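Local coordinates for protein N-acetylgalactosaminyltransferase 7 (Homo sapiens, PDB 6IWR) that belongs to the polypeptide GalNAc-transferase family, joining a manganese-bearing GT-A glycosyltransferase domain to a ricin-type beta-trefoil lectin domain, at residues L53-P57 / E337-L342; F115-S120 / G275-E279. All blocks are in the same frame, centred on the assembly; numbering follows the deposited sequence.

Contact 1 of 2, residues L53-P57 / E337-L342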
ATOM      1  N   LEU A  53     -16.358 -41.277 -24.663  1.00 55.45           N
ATOM      2  CA  LEU A  53     -17.346 -40.202 -24.599  1.00 42.05           C
ATOM      3  C   LEU A  53     -16.948 -39.047 -25.501  1.00 44.32           C
ATOM      4  O   LEU A  53     -15.800 -38.598 -25.489  1.00 40.94           O
ATOM      5  CB  LEU A  53     -17.508 -39.670 -23.179  1.00 41.48           C
ATOM      6  CG  LEU A  53     -18.344 -40.425 -22.140  1.00 48.48           C
ATOM      7  CD1 LEU A  53     -18.603 -39.506 -20.939  1.00 36.70           C
ATOM      8  CD2 LEU A  53     -19.660 -40.970 -22.724  1.00 41.60           C
ATOM      9  N   THR A  54     -17.920 -38.543 -26.258  1.00 56.31           N
ATOM     10  CA  THR A  54     -17.699 -37.517 -27.273  1.00 50.53           C
ATOM     11  C   THR A  54     -18.701 -36.393 -27.086  1.00 41.34           C
ATOM     12  O   THR A  54     -19.816 -36.613 -26.612  1.00 44.43           O
ATOM     13  CB  THR A  54     -17.861 -38.087 -28.685  1.00 43.76           C
ATOM     14  OG1 THR A  54     -18.697 -39.249 -28.619  1.00 55.14           O
ATOM     15  CG2 THR A  54     -16.516 -38.432 -29.282  1.00 36.80           C
ATOM     16  N   PHE A  55     -18.319 -35.190 -27.508  1.00 36.90           N
ATOM     17  CA  PHE A  55     -19.279 -34.098 -27.487  1.00 36.35           C
ATOM     18  C   PHE A  55     -20.217 -34.212 -28.676  1.00 32.98           C
ATOM     19  O   PHE A  55     -19.870 -34.785 -29.711  1.00 41.69           O
ATOM     20  CB  PHE A  55     -18.574 -32.744 -27.481  1.00 36.31           C
ATOM     21  CG  PHE A  55     -17.667 -32.574 -26.317  1.00 28.49           C
ATOM     22  CD1 PHE A  55     -18.161 -32.648 -25.035  1.00 32.41           C
ATOM     23  CD2 PHE A  55     -16.322 -32.386 -26.496  1.00 30.11           C
ATOM     24  CE1 PHE A  55     -17.323 -32.527 -23.941  1.00 33.54           C
ATOM     25  CE2 PHE A  55     -15.480 -32.243 -25.417  1.00 31.53           C
ATOM     26  CZ  PHE A  55     -15.985 -32.318 -24.135  1.00 29.49           C
ATOM     27  N   LYS A  56     -21.428 -33.682 -28.508  1.00 38.13           N
ATOM     28  CA  LYS A  56     -22.448 -33.812 -29.541  1.00 33.57           C
ATOM     29  C   LYS A  56     -21.973 -33.102 -30.811  1.00 32.31           C
ATOM     30  O   LYS A  56     -21.275 -32.090 -30.729  1.00 39.46           O
ATOM     31  CB  LYS A  56     -23.785 -33.251 -29.035  1.00 31.89           C
ATOM     32  CG  LYS A  56     -24.420 -34.050 -27.895  1.00 41.62           C
ATOM     33  CD  LYS A  56     -25.710 -33.442 -27.427  1.00 54.64           C
ATOM     34  CE  LYS A  56     -26.352 -34.252 -26.311  1.00 80.02           C
ATOM     35  NZ  LYS A  56     -27.659 -33.677 -25.768  1.00 84.66           N
ATOM     36  N   PRO A  57     -22.283 -33.620 -31.993  1.00 35.70           N
ATOM     37  CA  PRO A  57     -21.672 -33.077 -33.219  1.00 38.90           C
ATOM     38  C   PRO A  57     -22.309 -31.762 -33.647  1.00 38.00           C
ATOM     39  O   PRO A  57     -23.430 -31.426 -33.260  1.00 38.29           O
ATOM     40  CB  PRO A  57     -21.947 -34.171 -34.254  1.00 39.92           C
ATOM     41  CG  PRO A  57     -23.274 -34.741 -33.770  1.00 36.44           C
ATOM     42  CD  PRO A  57     -23.095 -34.816 -32.275  1.00 27.78           C
ATOM     43  N   GLU A 337     -25.049 -25.850 -24.380  1.00 30.66           N
ATOM     44  CA  GLU A 337     -24.964 -27.276 -24.196  1.00 33.30           C
ATOM     45  C   GLU A 337     -23.536 -27.712 -23.946  1.00 35.37           C
ATOM     46  O   GLU A 337     -23.283 -28.575 -23.132  1.00 35.35           O
ATOM     47  CB  GLU A 337     -25.517 -27.978 -25.422  1.00 35.62           C
ATOM     48  CG  GLU A 337     -26.724 -28.840 -25.147  1.00 40.04           C
ATOM     49  CD  GLU A 337     -26.965 -29.856 -26.236  1.00 61.52           C
ATOM     50  OE1 GLU A 337     -26.954 -29.472 -27.425  1.00 58.76           O
ATOM     51  OE2 GLU A 337     -27.168 -31.039 -25.902  1.00 59.90           O
ATOM     52  N   PHE A 338     -22.609 -27.116 -24.678  1.00 30.97           N
ATOM     53  CA  PHE A 338     -21.207 -27.461 -24.566  1.00 29.70           C
ATOM     54  C   PHE A 338     -20.626 -27.161 -23.197  1.00 32.48           C
ATOM     55  O   PHE A 338     -19.937 -27.976 -22.631  1.00 32.24           O
ATOM     56  CB  PHE A 338     -20.427 -26.710 -25.623  1.00 28.86           C
ATOM     57  CG  PHE A 338     -18.989 -27.066 -25.671  1.00 30.99           C
ATOM     58  CD1 PHE A 338     -18.597 -28.354 -25.925  1.00 31.44           C
ATOM     59  CD2 PHE A 338     -18.034 -26.113 -25.470  1.00 26.19           C
ATOM     60  CE1 PHE A 338     -17.270 -28.682 -25.970  1.00 30.68           C
ATOM     61  CE2 PHE A 338     -16.706 -26.431 -25.522  1.00 27.17           C
ATOM     62  CZ  PHE A 338     -16.326 -27.717 -25.768  1.00 26.14           C
ATOM     63  N   PHE A 339     -20.937 -25.995 -22.656  1.00 32.05           N
ATOM     64  CA  PHE A 339     -20.646 -25.703 -21.265  1.00 29.64           C
ATOM     65  C   PHE A 339     -21.226 -26.783 -20.357  1.00 29.10           C
ATOM     66  O   PHE A 339     -20.551 -27.266 -19.442  1.00 29.47           O
ATOM     67  CB  PHE A 339     -21.195 -24.330 -20.898  1.00 28.40           C
ATOM     68  CG  PHE A 339     -20.575 -23.758 -19.682  1.00 30.93           C
ATOM     69  CD1 PHE A 339     -19.349 -24.217 -19.253  1.00 24.90           C
ATOM     70  CD2 PHE A 339     -21.213 -22.766 -18.961  1.00 33.40           C
ATOM     71  CE1 PHE A 339     -18.763 -23.686 -18.135  1.00 28.90           C
ATOM     72  CE2 PHE A 339     -20.639 -22.229 -17.836  1.00 25.69           C
ATOM     73  CZ  PHE A 339     -19.407 -22.686 -17.421  1.00 28.64           C
ATOM     74  N   PHE A 340     -22.475 -27.201 -20.597  1.00 29.94           N
ATOM     75  CA  PHE A 340     -22.987 -28.292 -19.773  1.00 29.57           C
ATOM     76  C   PHE A 340     -22.232 -29.589 -20.045  1.00 28.83           C
ATOM     77  O   PHE A 340     -21.873 -30.303 -19.099  1.00 25.82           O
ATOM     78  CB  PHE A 340     -24.492 -28.464 -19.947  1.00 22.11           C
ATOM     79  CG  PHE A 340     -25.273 -27.494 -19.138  1.00 25.27           C
ATOM     80  CD1 PHE A 340     -25.609 -27.772 -17.819  1.00 19.34           C
ATOM     81  CD2 PHE A 340     -25.605 -26.257 -19.664  1.00 24.48           C
ATOM     82  CE1 PHE A 340     -26.297 -26.843 -17.046  1.00 20.55           C
ATOM     83  CE2 PHE A 340     -26.286 -25.335 -18.908  1.00 24.90           C
ATOM     84  CZ  PHE A 340     -26.642 -25.629 -17.591  1.00 22.16           C
ATOM     85  N   GLU A 341     -21.856 -29.851 -21.285  1.00 30.55           N
ATOM     86  CA  GLU A 341     -21.078 -31.050 -21.559  1.00 32.55           C
ATOM     87  C   GLU A 341     -19.755 -31.014 -20.785  1.00 34.06           C
ATOM     88  O   GLU A 341     -19.276 -32.037 -20.312  1.00 34.06           O
ATOM     89  CB  GLU A 341     -20.848 -31.216 -23.058  1.00 29.52           C
ATOM     90  CG  GLU A 341     -22.113 -31.569 -23.819  1.00 26.68           C
ATOM     91  CD  GLU A 341     -21.887 -31.697 -25.307  1.00 36.88           C
ATOM     92  OE1 GLU A 341     -21.465 -30.706 -25.932  1.00 36.29           O
ATOM     93  OE2 GLU A 341     -22.135 -32.787 -25.854  1.00 41.75           O
ATOM     94  N   LEU A 342     -19.142 -29.840 -20.706  1.00 31.20           N
ATOM     95  CA  LEU A 342     -18.020 -29.602 -19.806  1.00 30.52           C
ATOM     96  C   LEU A 342     -18.530 -29.732 -18.376  1.00 39.04           C
ATOM     97  O   LEU A 342     -17.849 -30.242 -17.498  1.00 30.86           O
ATOM     98  CB  LEU A 342     -17.385 -28.239 -20.069  1.00 34.83           C
ATOM     99  CG  LEU A 342     -16.306 -28.164 -21.156  1.00 32.89           C
ATOM    100  CD1 LEU A 342     -16.282 -29.388 -22.059  1.00 20.99           C
ATOM    101  CD2 LEU A 342     -16.449 -26.896 -21.979  1.00 31.03           C
TER

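Contact 2 of 2, residues F115-S120 / G275-E279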
ATOM      1  N   PHE A 115     -15.787   2.160  -6.911  1.00 34.74           N
ATOM      2  CA  PHE A 115     -15.825   3.048  -8.058  1.00 32.50           C
ATOM      3  C   PHE A 115     -16.299   4.424  -7.616  1.00 36.38           C
ATOM      4  O   PHE A 115     -16.959   4.585  -6.587  1.00 34.19           O
ATOM      5  CB  PHE A 115     -16.750   2.517  -9.150  1.00 31.60           C
ATOM      6  CG  PHE A 115     -16.486   1.102  -9.516  1.00 33.29           C
ATOM      7  CD1 PHE A 115     -15.205   0.695  -9.862  1.00 37.03           C
ATOM      8  CD2 PHE A 115     -17.511   0.165  -9.510  1.00 35.55           C
ATOM      9  CE1 PHE A 115     -14.939  -0.617 -10.219  1.00 32.90           C
ATOM     10  CE2 PHE A 115     -17.250  -1.168  -9.851  1.00 38.81           C
ATOM     11  CZ  PHE A 115     -15.958  -1.550 -10.213  1.00 34.81           C
ATOM     12  N   ASN A 116     -15.911   5.424  -8.392  1.00 34.00           N
ATOM     13  CA  ASN A 116     -16.401   6.785  -8.230  1.00 31.20           C
ATOM     14  C   ASN A 116     -17.858   6.787  -8.657  1.00 33.39           C
ATOM     15  O   ASN A 116     -18.171   7.013  -9.824  1.00 32.14           O
ATOM     16  CB  ASN A 116     -15.573   7.727  -9.086  1.00 30.08           C
ATOM     17  CG  ASN A 116     -15.899   9.163  -8.853  1.00 33.44           C
ATOM     18  OD1 ASN A 116     -15.056  10.037  -9.095  1.00 31.28           O
ATOM     19  ND2 ASN A 116     -17.113   9.437  -8.367  1.00 27.78           N
ATOM     20  N   MET A 117     -18.773   6.543  -7.717  1.00 29.78           N
ATOM     21  CA  MET A 117     -20.171   6.461  -8.122  1.00 28.80           C
ATOM     22  C   MET A 117     -20.798   7.832  -8.336  1.00 31.18           C
ATOM     23  O   MET A 117     -21.795   7.937  -9.064  1.00 32.11           O
ATOM     24  CB  MET A 117     -20.990   5.680  -7.112  1.00 25.31           C
ATOM     25  CG  MET A 117     -20.735   4.193  -7.166  1.00 36.76           C
ATOM     26  SD  MET A 117     -21.238   3.367  -8.698  1.00 35.16           S
ATOM     27  CE  MET A 117     -22.914   3.981  -8.845  1.00 34.88           C
ATOM     28  N   VAL A 118     -20.261   8.891  -7.716  1.00 29.35           N
ATOM     29  CA  VAL A 118     -20.827  10.203  -8.002  1.00 26.16           C
ATOM     30  C   VAL A 118     -20.594  10.547  -9.465  1.00 29.10           C
ATOM     31  O   VAL A 118     -21.503  11.023 -10.157  1.00 31.22           O
ATOM     32  CB  VAL A 118     -20.279  11.282  -7.044  1.00 29.21           C
ATOM     33  CG1 VAL A 118     -19.653  10.660  -5.806  1.00 30.42           C
ATOM     34  CG2 VAL A 118     -19.317  12.237  -7.744  1.00 31.45           C
ATOM     35  N   ALA A 119     -19.402  10.237  -9.982  1.00 30.16           N
ATOM     36  CA  ALA A 119     -19.142  10.403 -11.407  1.00 25.97           C
ATOM     37  C   ALA A 119     -20.054   9.505 -12.238  1.00 31.81           C
ATOM     38  O   ALA A 119     -20.784   9.995 -13.115  1.00 29.30           O
ATOM     39  CB  ALA A 119     -17.674  10.131 -11.714  1.00 23.83           C
ATOM     40  N   SER A 120     -20.059   8.190 -11.961  1.00 30.56           N
ATOM     41  CA  SER A 120     -20.904   7.293 -12.749  1.00 27.47           C
ATOM     42  C   SER A 120     -22.356   7.757 -12.764  1.00 32.37           C
ATOM     43  O   SER A 120     -23.037   7.667 -13.800  1.00 33.82           O
ATOM     44  CB  SER A 120     -20.847   5.861 -12.226  1.00 23.97           C
ATOM     45  OG  SER A 120     -21.920   5.137 -12.801  1.00 22.52           O
ATOM     46  N   GLY A 275     -12.246   3.637 -13.401  1.00 26.69           N
ATOM     47  CA  GLY A 275     -13.218   3.682 -12.310  1.00 28.03           C
ATOM     48  C   GLY A 275     -13.424   5.058 -11.702  1.00 29.21           C
ATOM     49  O   GLY A 275     -14.350   5.261 -10.902  1.00 27.42           O
ATOM     50  N   ASN A 276     -12.575   6.006 -12.049  1.00 30.99           N
ATOM     51  CA  ASN A 276     -12.726   7.354 -11.549  1.00 30.16           C
ATOM     52  C   ASN A 276     -13.334   8.298 -12.581  1.00 31.46           C
ATOM     53  O   ASN A 276     -14.318   8.973 -12.288  1.00 28.97           O
ATOM     54  CB  ASN A 276     -11.352   7.826 -11.087  1.00 28.96           C
ATOM     55  CG  ASN A 276     -11.381   9.206 -10.557  1.00 31.02           C
ATOM     56  OD1 ASN A 276     -12.314   9.594  -9.837  1.00 34.72           O
ATOM     57  ND2 ASN A 276     -10.382   9.991 -10.928  1.00 25.46           N
ATOM     58  N   THR A 277     -12.801   8.324 -13.805  1.00 27.04           N
ATOM     59  CA  THR A 277     -13.214   9.277 -14.824  1.00 28.38           C
ATOM     60  C   THR A 277     -13.971   8.658 -15.995  1.00 29.49           C
ATOM     61  O   THR A 277     -14.578   9.396 -16.783  1.00 27.43           O
ATOM     62  CB  THR A 277     -11.979  10.012 -15.350  1.00 31.77           C
ATOM     63  OG1 THR A 277     -10.942   9.052 -15.636  1.00 28.22           O
ATOM     64  CG2 THR A 277     -11.492  11.010 -14.288  1.00 27.40           C
ATOM     65  N   TYR A 278     -13.919   7.337 -16.148  1.00 29.54           N
ATOM     66  CA  TYR A 278     -14.774   6.531 -17.000  1.00 25.79           C
ATOM     67  C   TYR A 278     -14.423   6.600 -18.471  1.00 25.79           C
ATOM     68  O   TYR A 278     -15.225   6.144 -19.286  1.00 27.86           O
ATOM     69  CB  TYR A 278     -16.246   6.885 -16.794  1.00 24.18           C
ATOM     70  CG  TYR A 278     -16.679   6.382 -15.459  1.00 27.30           C
ATOM     71  CD1 TYR A 278     -16.469   7.141 -14.321  1.00 29.14           C
ATOM     72  CD2 TYR A 278     -17.222   5.113 -15.315  1.00 24.75           C
ATOM     73  CE1 TYR A 278     -16.839   6.687 -13.087  1.00 24.16           C
ATOM     74  CE2 TYR A 278     -17.589   4.647 -14.075  1.00 27.11           C
ATOM     75  CZ  TYR A 278     -17.382   5.450 -12.970  1.00 25.77           C
ATOM     76  OH  TYR A 278     -17.729   4.998 -11.739  1.00 26.23           O
ATOM     77  N   GLU A 279     -13.262   7.134 -18.831  1.00 25.43           N
ATOM     78  CA  GLU A 279     -12.798   7.005 -20.205  1.00 31.85           C
ATOM     79  C   GLU A 279     -12.276   5.592 -20.407  1.00 27.07           C
ATOM     80  O   GLU A 279     -11.873   4.926 -19.453  1.00 30.08           O
ATOM     81  CB  GLU A 279     -11.712   8.039 -20.525  1.00 28.87           C
ATOM     82  CG  GLU A 279     -10.299   7.641 -20.136  1.00 25.00           C
ATOM     83  CD  GLU A 279      -9.997   7.884 -18.659  1.00 36.60           C
ATOM     84  OE1 GLU A 279     -10.961   8.001 -17.864  1.00 32.28           O
ATOM     85  OE2 GLU A 279      -8.797   7.965 -18.286  1.00 36.61           O
TER

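Contact 1 of 2, residues L53-P57 / E337-L342
F55 meets three side chains of helix 336-342. Its ring takes the edge of F338 on one face: F338 CE1 lies over the ring centre, the centroids are 5.2 Å apart and the planes stand at 79°, which defines a T-shaped (edge-to-face) pair. F338 reaches that position because its CG is anti to the backbone N (chi1 -176°), which brings ring atom CE1 up to F55. F55 CZ touches L342 CD1 and F55 CD1 rests on E341 CB, both at 3.6 Å. H445 adds a second aromatic neighbour to F55. The helix follows strand 332-335 of the mixed GT-A sheet; the N-terminal loop, 280 residues earlier in the chain, packs on it. At K56 the contacts become polar. Its backbone N donates to the syn lone pair of E341 OE2 over 2.9 Å, with an N-H...O angle of 162°, while E341 OE1 forms a salt bridge with R262; both carboxylate oxygens are thus engaged, which limits rotation of the group. The fully stretched side chain of K56 passes E341 OE2 at CG (3.3 Å) and ends in a salt bridge from NZ to E337 OE2 (2.7 Å).

Contact 2 of 2, residues F115-S120 / G275-E279
Two hydrogen bonds tie the backbone around N116 to the loop 275-279. N116 N donates to G275 O over 3.0 Å with an N-H...O angle of 161°. N116 O in turn accepts the hydroxyl of Y278 (OH to O, 2.8 Å); this donor stands above the carbonyl plane, 58° out of it. The same oxygen also accepts S120 N at 3.1 Å, the first helical bond, so two donors grip one buried carbonyl. Around these bonds the side chains pack. With CG turned to the backbone-N side (chi1 -71°), the ring of Y278 places OH at N116 O and one face under S120 CA. A119 CB approaches Y278 CE1 obliquely at 3.8 Å and also touches N276 O at 3.6 Å. S120 CB lies 3.3 Å from Y278 OH, whereas S120 OG is engaged by R165 and S161 of helix 160-173. F115 CB lies 3.7 Å from Y278 OH, while the F115 ring meets H243 edge-to-face. N116 occupies the N-cap position of helix 117-122 and centres an inverse gamma turn; through the two hydrogen bonds the contact fastens a helix N-terminus to the connection between strands 264-274 and 280-281 of the GT-A domain.

Overall arrangement
Contacts 1 and 2 are separate: their centres lie 41 Å apart and their nearest atoms about 23 Å, with no touch between them. In sequence, both segments of contact 2 fall between 53-57 and 337-342. The mixed GT-A sheet connects them structurally, since strand 264-274 leads into the loop of contact 2 and pairs antiparallel with strand 332-335, which precedes the helix of contact 1. Contact 2 is the one near the metal, the F115 side chain lying about 7 Å from the manganese ion. It also borders the second subunit, where H573 of that subunit hydrogen-bonds E279; no other chain touches the segments of contact 1, which is only partly buried.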